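Acyl-CoA dehydrogenase (Bacillus anthracis, PDB 3OWA) probably catalyses the FAD-dependent alpha,beta-dehydrogenation of acyl-CoA thioesters, as other acyl-CoA dehydrogenases do, binding the flavin between two subunits. Local coordinates at residues G116-I121 with K147-A152; S123-L128 with F262-I267; Y504-A509 with V534-A539. All blocks are in the same frame, centred on the assembly; numbering follows the deposited sequence.

Interaction 1 (G116-I121 with K147-A152). With FAD (flavin-adenine dinucleotide), chain E.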
loop_
_atom_site.group_PDB
_atom_site.type_symbol
_atom_site.label_atom_id
_atom_site.label_comp_id
_atom_site.label_asym_id
_atom_site.label_seq_id
_atom_site.Cartn_x
_atom_site.Cartn_y
_atom_site.Cartn_z
ATOM N N GLY A 116 -3.584 6.216 23.615
ATOM C CA GLY A 116 -4.641 7.012 22.943
ATOM C C GLY A 116 -6.044 6.579 23.302
ATOM O O GLY A 116 -6.936 7.423 23.420
ATOM N N ALA A 117 -6.280 5.255 23.391
ATOM C CA ALA A 117 -7.591 4.743 23.792
ATOM C C ALA A 117 -7.865 5.117 25.263
ATOM O O ALA A 117 -9.008 5.378 25.642
ATOM C CB ALA A 117 -7.670 3.238 23.627
ATOM N N HIS A 118 -6.834 5.127 26.095
ATOM C CA HIS A 118 -7.081 5.553 27.443
ATOM C C HIS A 118 -7.411 7.052 27.553
ATOM O O HIS A 118 -8.397 7.395 28.181
ATOM C CB HIS A 118 -5.939 5.197 28.405
ATOM C CG HIS A 118 -6.103 5.826 29.759
ATOM N ND1 HIS A 118 -6.954 5.313 30.718
ATOM C CD2 HIS A 118 -5.576 6.963 30.289
ATOM C CE1 HIS A 118 -6.909 6.081 31.798
ATOM N NE2 HIS A 118 -6.077 7.087 31.565
ATOM N N VAL A 119 -6.584 7.932 26.982
ATOM C CA VAL A 119 -6.774 9.362 27.158
ATOM C C VAL A 119 -7.838 9.946 26.207
ATOM O O VAL A 119 -8.351 11.033 26.463
ATOM C CB VAL A 119 -5.455 10.181 26.985
ATOM C CG1 VAL A 119 -4.383 9.705 27.987
ATOM C CG2 VAL A 119 -4.953 10.147 25.511
ATOM N N GLY A 120 -8.201 9.223 25.160
ATOM C CA GLY A 120 -9.071 9.804 24.142
ATOM C C GLY A 120 -10.446 9.175 24.282
ATOM O O GLY A 120 -11.219 9.548 25.159
ATOM N N ILE A 121 -10.739 8.197 23.449
ATOM C CA ILE A 121 -12.090 7.661 23.376
ATOM C C ILE A 121 -12.541 7.076 24.738
ATOM O O ILE A 121 -13.721 7.082 25.037
ATOM C CB ILE A 121 -12.211 6.631 22.246
ATOM C CG1 ILE A 121 -11.180 5.489 22.421
ATOM C CG2 ILE A 121 -12.038 7.329 20.910
ATOM C CD1 ILE A 121 -11.281 4.366 21.347
ATOM N N LYS A 147 -6.868 4.183 37.498
ATOM C CA LYS A 147 -7.787 3.401 36.696
ATOM C C LYS A 147 -7.365 3.604 35.244
ATOM O O LYS A 147 -6.747 4.634 34.926
ATOM C CB LYS A 147 -9.225 3.867 36.898
ATOM C CG LYS A 147 -9.862 3.322 38.182
ATOM C CD LYS A 147 -11.347 3.627 38.242
ATOM C CE LYS A 147 -11.952 3.049 39.518
ATOM N NZ LYS A 147 -13.287 2.514 39.225
ATOM N N LEU A 148 -7.679 2.621 34.394
ATOM C CA LEU A 148 -7.454 2.708 32.953
ATOM C C LEU A 148 -8.773 2.531 32.228
ATOM O O LEU A 148 -9.634 1.765 32.653
ATOM C CB LEU A 148 -6.444 1.631 32.521
ATOM C CG LEU A 148 -5.063 1.914 33.158
ATOM C CD1 LEU A 148 -4.131 0.709 32.946
ATOM C CD2 LEU A 148 -4.448 3.260 32.659
ATOM N N ALA A 149 -8.922 3.237 31.128
ATOM C CA ALA A 149 -10.207 3.246 30.389
ATOM C C ALA A 149 -10.168 2.562 28.995
ATOM O O ALA A 149 -9.098 2.433 28.347
ATOM C CB ALA A 149 -10.680 4.705 30.248
ATOM N N ALA A 150 -11.355 2.189 28.519
ATOM C CA ALA A 150 -11.540 1.629 27.189
ATOM C C ALA A 150 -12.895 2.129 26.699
ATOM O O ALA A 150 -13.755 2.562 27.485
ATOM C CB ALA A 150 -11.541 0.108 27.256
ATOM N N TYR A 151 -13.105 2.022 25.393
ATOM C CA TYR A 151 -14.319 2.511 24.748
ATOM C C TYR A 151 -14.944 1.357 23.967
ATOM O O TYR A 151 -14.280 0.748 23.120
ATOM C CB TYR A 151 -13.887 3.588 23.773
ATOM C CG TYR A 151 -14.983 4.359 23.079
ATOM C CD1 TYR A 151 -15.751 5.296 23.777
ATOM C CD2 TYR A 151 -15.216 4.200 21.704
ATOM C CE1 TYR A 151 -16.727 6.070 23.111
ATOM C CE2 TYR A 151 -16.208 4.966 21.040
ATOM C CZ TYR A 151 -16.954 5.893 21.766
ATOM O OH TYR A 151 -17.920 6.649 21.121
ATOM N N ALA A 152 -16.214 1.063 24.211
ATOM C CA ALA A 152 -16.807 -0.179 23.692
ATOM C C ALA A 152 -18.090 0.147 22.903
ATOM O O ALA A 152 -19.218 0.184 23.464
ATOM C CB ALA A 152 -17.114 -1.135 24.831
HETATM P PA FAD E . -17.465 -2.829 8.117
HETATM O O1A FAD E . -18.107 -4.189 8.007
HETATM O O2A FAD E . -18.282 -1.768 8.761
HETATM O O5B FAD E . -16.956 -2.332 6.707
HETATM C C5B FAD E . -16.454 -3.192 5.715
HETATM C C4B FAD E . -16.185 -2.429 4.425
HETATM O O4B FAD E . -17.402 -1.881 3.894
HETATM C C3B FAD E . -15.227 -1.268 4.669
HETATM O O3B FAD E . -14.392 -1.032 3.536
HETATM C C2B FAD E . -16.184 -0.107 4.772
HETATM O O2B FAD E . -15.588 1.109 4.437
HETATM C C1B FAD E . -17.235 -0.487 3.761
HETATM N N9A FAD E . -18.500 0.199 4.042
HETATM C C8A FAD E . -19.260 0.122 5.180
HETATM N N7A FAD E . -20.350 0.898 5.046
HETATM C C5A FAD E . -20.317 1.456 3.822
HETATM C C6A FAD E . -21.196 2.334 3.141
HETATM N N6A FAD E . -22.368 2.701 3.674
HETATM N N1A FAD E . -20.858 2.735 1.873
HETATM C C2A FAD E . -19.695 2.285 1.267
HETATM N N3A FAD E . -18.848 1.394 1.920
HETATM C C4A FAD E . -19.147 1.004 3.181
HETATM N N1 FAD E . -14.162 -0.127 18.208
HETATM C C2 FAD E . -14.446 0.439 19.430
HETATM O O2 FAD E . -15.535 0.928 19.639
HETATM N N3 FAD E . -13.519 0.476 20.454
HETATM C C4 FAD E . -12.286 -0.071 20.301
HETATM O O4 FAD E . -11.489 0.007 21.251
HETATM C C4X FAD E . -11.975 -0.644 19.064
HETATM N N5 FAD E . -10.740 -1.238 18.893
HETATM C C5X FAD E . -10.434 -1.869 17.696
HETATM C C6 FAD E . -9.173 -2.462 17.560
HETATM C C7 FAD E . -8.861 -3.124 16.378
HETATM C C7M FAD E . -7.506 -3.782 16.232
HETATM C C8 FAD E . -9.831 -3.171 15.352
HETATM C C8M FAD E . -9.599 -3.840 14.036
HETATM C C9 FAD E . -11.061 -2.535 15.479
HETATM C C9A FAD E . -11.383 -1.886 16.646
HETATM N N10 FAD E . -12.607 -1.250 16.780
HETATM C C10 FAD E . -12.921 -0.676 18.006
HETATM C "C1'" FAD E . -13.669 -1.336 15.692
HETATM C "C2'" FAD E . -13.289 -0.635 14.383
HETATM O "O2'" FAD E . -12.944 0.729 14.472
HETATM C "C3'" FAD E . -14.209 -1.184 13.100
HETATM O "O3'" FAD E . -13.374 -2.134 12.536
HETATM C "C4'" FAD E . -14.565 -0.266 12.217
HETATM O "O4'" FAD E . -15.290 0.723 12.946
HETATM C "C5'" FAD E . -15.228 -0.672 10.901
HETATM O "O5'" FAD E . -16.082 -1.753 11.170
HETATM P P FAD E . -15.954 -3.173 10.486
HETATM O O1P FAD E . -14.545 -3.645 10.765
HETATM O O2P FAD E . -17.033 -4.077 11.010
HETATM O O3P FAD E . -16.049 -2.945 8.911
#
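H118 and I121 of helix 110-122 meet A149 and Y151 of strand 149-152 in a buried helix-on-strand contact, where the N-terminal helical region lies against the beta domain beside the flavin. The two axes approach to 6.6 Å, with 70° between their directions. At one end sits a single hydrogen bond: A149 N donates to H118 ND1 at 2.9 Å, with an N-H...N angle of 155°. A149 N lies close to the plane of the imidazole, at the edge occupied by ND1. CG of H118 stands anti to the backbone N (chi1 171°), which starts the side chain on its way to the strand. L148 CD2 makes a CH-pi contact with one face of the imidazole, 4.0 Å from its centroid and offset toward the rim. On the far side of the ring NE2 is hydrogen-bonded to L142 O of helix 132-144. At the other end I121 and Y151 cross at about a right angle. I121 CB rests over one face of the phenol in a second CH-pi contact, and I121 CG1 packs on Y151 CB at 3.6 Å. The Y151 hydroxyl is hydrogen-bonded to that of Y199. Y151 O accepts from N3 of the FAD at 2.8 Å, which ties the pyrimidine side of the flavin to the strand backbone. Because ND1 accepts from A149 N while NE2 faces a carbonyl, the imidazole is most simply read as a neutral ring protonated on NE2, its rotation fixed from both ends. I121 O, close to Y151 CD1, is buried without a polar partner. One hydrogen bond at H118 and apolar packing on Y151, whose carbonyl accepts from the flavin, thus hold strand and helix together.

Interaction 2 (S123-L128 with F262-I267)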
loop_
_atom_site.group_PDB
_atom_site.type_symbol
_atom_site.label_atom_id
_atom_site.label_comp_id
_atom_site.label_asym_id
_atom_site.label_seq_id
_atom_site.Cartn_x
_atom_site.Cartn_y
_atom_site.Cartn_z
ATOM N N SER A 123 -11.501 8.083 28.074
ATOM C CA SER A 123 -11.672 9.034 29.177
ATOM C C SER A 123 -12.549 10.218 28.797
ATOM O O SER A 123 -13.360 10.678 29.622
ATOM C CB SER A 123 -10.323 9.587 29.667
ATOM O OG SER A 123 -9.589 8.598 30.392
ATOM N N LEU A 124 -12.383 10.712 27.572
ATOM C CA LEU A 124 -13.071 11.929 27.121
ATOM C C LEU A 124 -14.603 11.860 27.165
ATOM O O LEU A 124 -15.238 12.883 27.349
ATOM C CB LEU A 124 -12.614 12.365 25.728
ATOM C CG LEU A 124 -11.190 12.916 25.651
ATOM C CD1 LEU A 124 -10.849 13.312 24.221
ATOM C CD2 LEU A 124 -10.963 14.088 26.627
ATOM N N PRO A 125 -15.209 10.681 26.996
ATOM C CA PRO A 125 -16.680 10.714 27.179
ATOM C C PRO A 125 -17.112 11.202 28.566
ATOM O O PRO A 125 -18.149 11.834 28.690
ATOM C CB PRO A 125 -17.098 9.268 26.962
ATOM C CG PRO A 125 -16.023 8.750 25.989
ATOM C CD PRO A 125 -14.752 9.414 26.392
ATOM N N ILE A 126 -16.308 10.925 29.585
ATOM C CA ILE A 126 -16.596 11.377 30.956
ATOM C C ILE A 126 -16.204 12.845 31.099
ATOM O O ILE A 126 -16.950 13.638 31.679
ATOM C CB ILE A 126 -15.908 10.476 32.026
ATOM C CG1 ILE A 126 -16.448 9.032 31.913
ATOM C CG2 ILE A 126 -16.164 11.023 33.450
ATOM C CD1 ILE A 126 -15.728 7.998 32.818
ATOM N N VAL A 127 -15.039 13.207 30.572
ATOM C CA VAL A 127 -14.620 14.606 30.549
ATOM C C VAL A 127 -15.675 15.518 29.894
ATOM O O VAL A 127 -16.025 16.571 30.439
ATOM C CB VAL A 127 -13.233 14.803 29.844
ATOM C CG1 VAL A 127 -12.880 16.313 29.747
ATOM C CG2 VAL A 127 -12.115 14.034 30.583
ATOM N N LEU A 128 -16.182 15.116 28.744
ATOM C CA LEU A 128 -17.046 15.968 27.949
ATOM C C LEU A 128 -18.516 15.829 28.277
ATOM O O LEU A 128 -19.257 16.804 28.147
ATOM C CB LEU A 128 -16.828 15.721 26.455
ATOM C CG LEU A 128 -15.391 15.979 25.983
ATOM C CD1 LEU A 128 -15.270 15.714 24.506
ATOM C CD2 LEU A 128 -14.938 17.392 26.279
ATOM N N PHE A 262 -20.730 10.581 18.130
ATOM C CA PHE A 262 -20.360 11.453 17.030
ATOM C C PHE A 262 -19.291 12.460 17.473
ATOM O O PHE A 262 -18.322 12.719 16.738
ATOM C CB PHE A 262 -21.586 12.163 16.415
ATOM C CG PHE A 262 -21.257 13.520 15.790
ATOM C CD1 PHE A 262 -20.755 13.609 14.474
ATOM C CD2 PHE A 262 -21.443 14.718 16.522
ATOM C CE1 PHE A 262 -20.430 14.878 13.889
ATOM C CE2 PHE A 262 -21.132 15.978 15.952
ATOM C CZ PHE A 262 -20.615 16.048 14.637
ATOM N N ASN A 263 -19.452 13.014 18.670
ATOM C CA ASN A 263 -18.492 13.986 19.157
ATOM C C ASN A 263 -17.142 13.365 19.463
ATOM O O ASN A 263 -16.108 13.956 19.132
ATOM C CB ASN A 263 -19.013 14.712 20.388
ATOM C CG ASN A 263 -19.821 15.927 20.029
ATOM O OD1 ASN A 263 -19.273 16.997 19.713
ATOM N ND2 ASN A 263 -21.128 15.776 20.074
ATOM N N ILE A 264 -17.153 12.181 20.071
ATOM C CA ILE A 264 -15.923 11.463 20.382
ATOM C C ILE A 264 -15.132 11.090 19.093
ATOM O O ILE A 264 -13.883 11.171 19.037
ATOM C CB ILE A 264 -16.243 10.216 21.237
ATOM C CG1 ILE A 264 -16.847 10.643 22.600
ATOM C CG2 ILE A 264 -15.011 9.293 21.415
ATOM C CD1 ILE A 264 -15.998 11.691 23.425
ATOM N N LEU A 265 -15.880 10.708 18.066
ATOM C CA LEU A 265 -15.331 10.334 16.776
ATOM C C LEU A 265 -14.471 11.442 16.182
ATOM O O LEU A 265 -13.385 11.161 15.665
ATOM C CB LEU A 265 -16.481 10.055 15.836
ATOM C CG LEU A 265 -16.462 8.873 14.878
ATOM C CD1 LEU A 265 -17.385 9.243 13.709
ATOM C CD2 LEU A 265 -15.057 8.463 14.386
ATOM N N ASN A 266 -14.938 12.693 16.277
ATOM C CA ASN A 266 -14.196 13.835 15.734
ATOM C C ASN A 266 -12.842 13.950 16.374
ATOM O O ASN A 266 -11.870 14.264 15.714
ATOM C CB ASN A 266 -14.908 15.173 15.946
ATOM C CG ASN A 266 -16.223 15.270 15.233
ATOM O OD1 ASN A 266 -17.201 15.831 15.771
ATOM N ND2 ASN A 266 -16.283 14.734 14.034
ATOM N N ILE A 267 -12.797 13.753 17.682
ATOM C CA ILE A 267 -11.563 13.888 18.436
ATOM C C ILE A 267 -10.638 12.736 18.080
ATOM O O ILE A 267 -9.460 12.952 17.798
ATOM C CB ILE A 267 -11.847 13.944 19.962
ATOM C CG1 ILE A 267 -12.603 15.248 20.313
ATOM C CG2 ILE A 267 -10.528 13.818 20.740
ATOM C CD1 ILE A 267 -13.272 15.258 21.678
#
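Helix 124-129 and the long helix 257-293 pass each other with 117° between their N-to-C directions, and the axes of the short segments come within 10.6 Å. P125 and I264 have the nearest CA atoms, 6.9 Å apart, and side chains fill the interface, with I264 CD1 reaching the L124-P125 backbone. L124, P125 and L128 contribute from one helix, I264 and I267 from the other. I264 reaches in with CD1, which lies 3.8 Å from P125 N and 3.9 Å from P125 CG, while its chain crosses the pyrrolidine at about a right angle. The same methyl is also near L124 CB, so it touches all three contributing residues, L128 only loosely through CD1. CG1 of I264 is anti to its own carbonyl carbon (chi1 -63°), and a bend at chi2 (-53°) then sets the direction of CD1. I267, one turn further along helix 257-293, uses both branches. Its CG2 packs on L124 CD1 at 3.5 Å, the two chains running obliquely across one another, whereas its CD1 meets L128 CD1 tip to tip. That methyl pair, also at 3.5 Å, is tighter than ordinary van der Waals contact. S123 O, just ahead of L124, accepts from both I126 N and V127 N. Around the contact, P125 and I264 both touch Y151 of strand 149-152, and L128 reaches V350 of helix 348-355. All five touching residues are buried and aliphatic; their side chains meet through carbon atoms, and I264 CD1 also lies against the backbone at P125 N. The contact joins the N-terminal region to helix 257-293 through close-packed methyls, which implies that dispersion and the exclusion of water carry it.

Interaction 3 (Y504-A509 with V534-A539)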
loop_
_atom_site.group_PDB
_atom_site.type_symbol
_atom_site.label_atom_id
_atom_site.label_comp_id
_atom_site.label_asym_id
_atom_site.label_seq_id
_atom_site.Cartn_x
_atom_site.Cartn_y
_atom_site.Cartn_z
ATOM N N TYR A 504 -7.234 21.231 1.163
ATOM C CA TYR A 504 -6.897 21.525 2.560
ATOM C C TYR A 504 -5.410 21.303 2.866
ATOM O O TYR A 504 -4.769 22.115 3.538
ATOM C CB TYR A 504 -7.779 20.687 3.522
ATOM C CG TYR A 504 -7.700 21.090 4.977
ATOM C CD1 TYR A 504 -7.968 22.409 5.373
ATOM C CD2 TYR A 504 -7.359 20.166 5.955
ATOM C CE1 TYR A 504 -7.901 22.795 6.708
ATOM C CE2 TYR A 504 -7.295 20.534 7.300
ATOM C CZ TYR A 504 -7.570 21.860 7.666
ATOM O OH TYR A 504 -7.496 22.227 8.994
ATOM N N ALA A 505 -4.859 20.202 2.390
ATOM C CA ALA A 505 -3.431 19.957 2.588
ATOM C C ALA A 505 -2.563 20.989 1.829
ATOM O O ALA A 505 -1.576 21.509 2.379
ATOM C CB ALA A 505 -3.083 18.534 2.150
HETATM N N MSE A 506 -2.932 21.281 0.585
HETATM C CA MSE A 506 -2.212 22.285 -0.236
HETATM C C MSE A 506 -2.215 23.640 0.426
HETATM O O MSE A 506 -1.174 24.260 0.570
HETATM C CB MSE A 506 -2.860 22.439 -1.607
HETATM C CG MSE A 506 -2.608 21.306 -2.558
HETATM SE SE MSE A 506 -3.598 21.613 -4.185
HETATM C CE MSE A 506 -2.710 23.213 -4.805
ATOM N N GLU A 507 -3.395 24.117 0.814
ATOM C CA GLU A 507 -3.509 25.433 1.460
ATOM C C GLU A 507 -2.742 25.501 2.783
ATOM O O GLU A 507 -2.095 26.505 3.091
ATOM C CB GLU A 507 -4.982 25.795 1.669
ATOM C CG GLU A 507 -5.198 27.166 2.311
ATOM C CD GLU A 507 -6.677 27.496 2.614
ATOM O OE1 GLU A 507 -7.139 28.589 2.209
ATOM O OE2 GLU A 507 -7.383 26.682 3.264
ATOM N N SER A 508 -2.822 24.431 3.574
ATOM C CA SER A 508 -2.093 24.349 4.848
ATOM C C SER A 508 -0.591 24.461 4.634
ATOM O O SER A 508 0.087 25.185 5.373
ATOM C CB SER A 508 -2.412 23.053 5.604
ATOM O OG SER A 508 -3.788 22.952 5.948
ATOM N N ALA A 509 -0.078 23.738 3.637
ATOM C CA ALA A 509 1.324 23.818 3.272
ATOM C C ALA A 509 1.691 25.237 2.776
ATOM O O ALA A 509 2.716 25.798 3.196
ATOM C CB ALA A 509 1.694 22.742 2.228
ATOM N N VAL A 534 6.484 21.152 -4.779
ATOM C CA VAL A 534 6.433 19.784 -5.234
ATOM C C VAL A 534 5.076 19.158 -4.847
ATOM O O VAL A 534 4.424 18.541 -5.687
ATOM C CB VAL A 534 7.646 19.009 -4.619
ATOM C CG1 VAL A 534 7.353 17.559 -4.448
ATOM C CG2 VAL A 534 8.924 19.261 -5.475
ATOM N N PHE A 535 4.646 19.349 -3.602
ATOM C CA PHE A 535 3.379 18.750 -3.164
ATOM C C PHE A 535 2.199 19.375 -3.937
ATOM O O PHE A 535 1.297 18.664 -4.398
ATOM C CB PHE A 535 3.146 18.890 -1.643
ATOM C CG PHE A 535 1.787 18.413 -1.205
ATOM C CD1 PHE A 535 1.551 17.067 -1.014
ATOM C CD2 PHE A 535 0.721 19.304 -1.060
ATOM C CE1 PHE A 535 0.286 16.600 -0.651
ATOM C CE2 PHE A 535 -0.545 18.874 -0.703
ATOM C CZ PHE A 535 -0.763 17.507 -0.470
ATOM N N CYS A 536 2.215 20.697 -4.047
ATOM C CA CYS A 536 1.134 21.411 -4.735
ATOM C C CYS A 536 0.951 20.984 -6.180
ATOM O O CYS A 536 -0.171 20.718 -6.617
ATOM C CB CYS A 536 1.319 22.914 -4.635
ATOM S SG CYS A 536 0.730 23.504 -3.052
ATOM N N GLN A 537 2.059 20.882 -6.904
ATOM C CA GLN A 537 2.005 20.455 -8.280
ATOM C C GLN A 537 1.313 19.098 -8.409
ATOM O O GLN A 537 0.386 18.931 -9.225
ATOM C CB GLN A 537 3.405 20.405 -8.890
ATOM C CG GLN A 537 3.380 19.910 -10.302
ATOM C CD GLN A 537 4.434 20.565 -11.182
ATOM O OE1 GLN A 537 4.450 21.787 -11.355
ATOM N NE2 GLN A 537 5.318 19.748 -11.739
ATOM N N GLU A 538 1.766 18.127 -7.613
ATOM C CA GLU A 538 1.183 16.782 -7.697
ATOM C C GLU A 538 -0.242 16.656 -7.159
ATOM O O GLU A 538 -1.058 15.965 -7.761
ATOM C CB GLU A 538 2.110 15.734 -7.070
ATOM C CG GLU A 538 3.288 15.353 -8.019
ATOM C CD GLU A 538 4.574 14.918 -7.282
ATOM O OE1 GLU A 538 5.612 14.650 -7.944
ATOM O OE2 GLU A 538 4.560 14.869 -6.033
ATOM N N ALA A 539 -0.539 17.321 -6.045
ATOM C CA ALA A 539 -1.897 17.319 -5.476
ATOM C C ALA A 539 -2.893 18.023 -6.413
ATOM O O ALA A 539 -4.046 17.609 -6.528
ATOM C CB ALA A 539 -1.909 17.996 -4.126
#
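Helices 490-520 and 526-554 run nearly antiparallel at this point, 159° between their directions and 9.7 Å between the axes, with M506 and C536 nearest by CA. The selenomethionine M506 carries most of the contact. Its CG lies against F535 CE2 and A539 CB, one turn apart on helix 526-554, at 3.7 Å from each. SE follows past the A539 methyl, and a bend at chi3 (65°) turns CE to C536 SG at 3.9 Å. F535 projects toward helix 490-520 with CG anti to its backbone N (chi1 174°). The backbone of M506 meets this ring at its edge, with N 3.6 Å from CE2, while A539 CB of its own helix covers one face. A505 CB packs against F535 CZ at 3.6 Å. The pair forms an antiparallel helical hairpin inside the C-terminal helical region. M506 also packs on L463 and V464 of helix 458-482, F535 on A320 of helix 305-336 and A505 on F367 of helix 358-383. E507 turns away from the hairpin partner, its carboxylate salt-bridged to R327 and K468 from two neighbouring helices.

How the interactions relate
Interactions 1 and 2 are neighbours, with centres 10 Å apart on the same side of the chain's centre, and their segments alternate along the sequence. Helices 110-122 and 124-129 follow each other directly. The probable hydrogen bond from S123 OG to H118 O and the packing of I121 CG2 on I264 CG2 join the two contacts. Together they bring the N-terminal helices against the beta domain and helix 257-293 beside the FAD. Interaction 3 comes later in the chain, after both have closed, and on the opposite side of its centre, about 34 and 30 Å away between centres. It belongs to the second C-terminal helical region, remote from the flavin-side cluster.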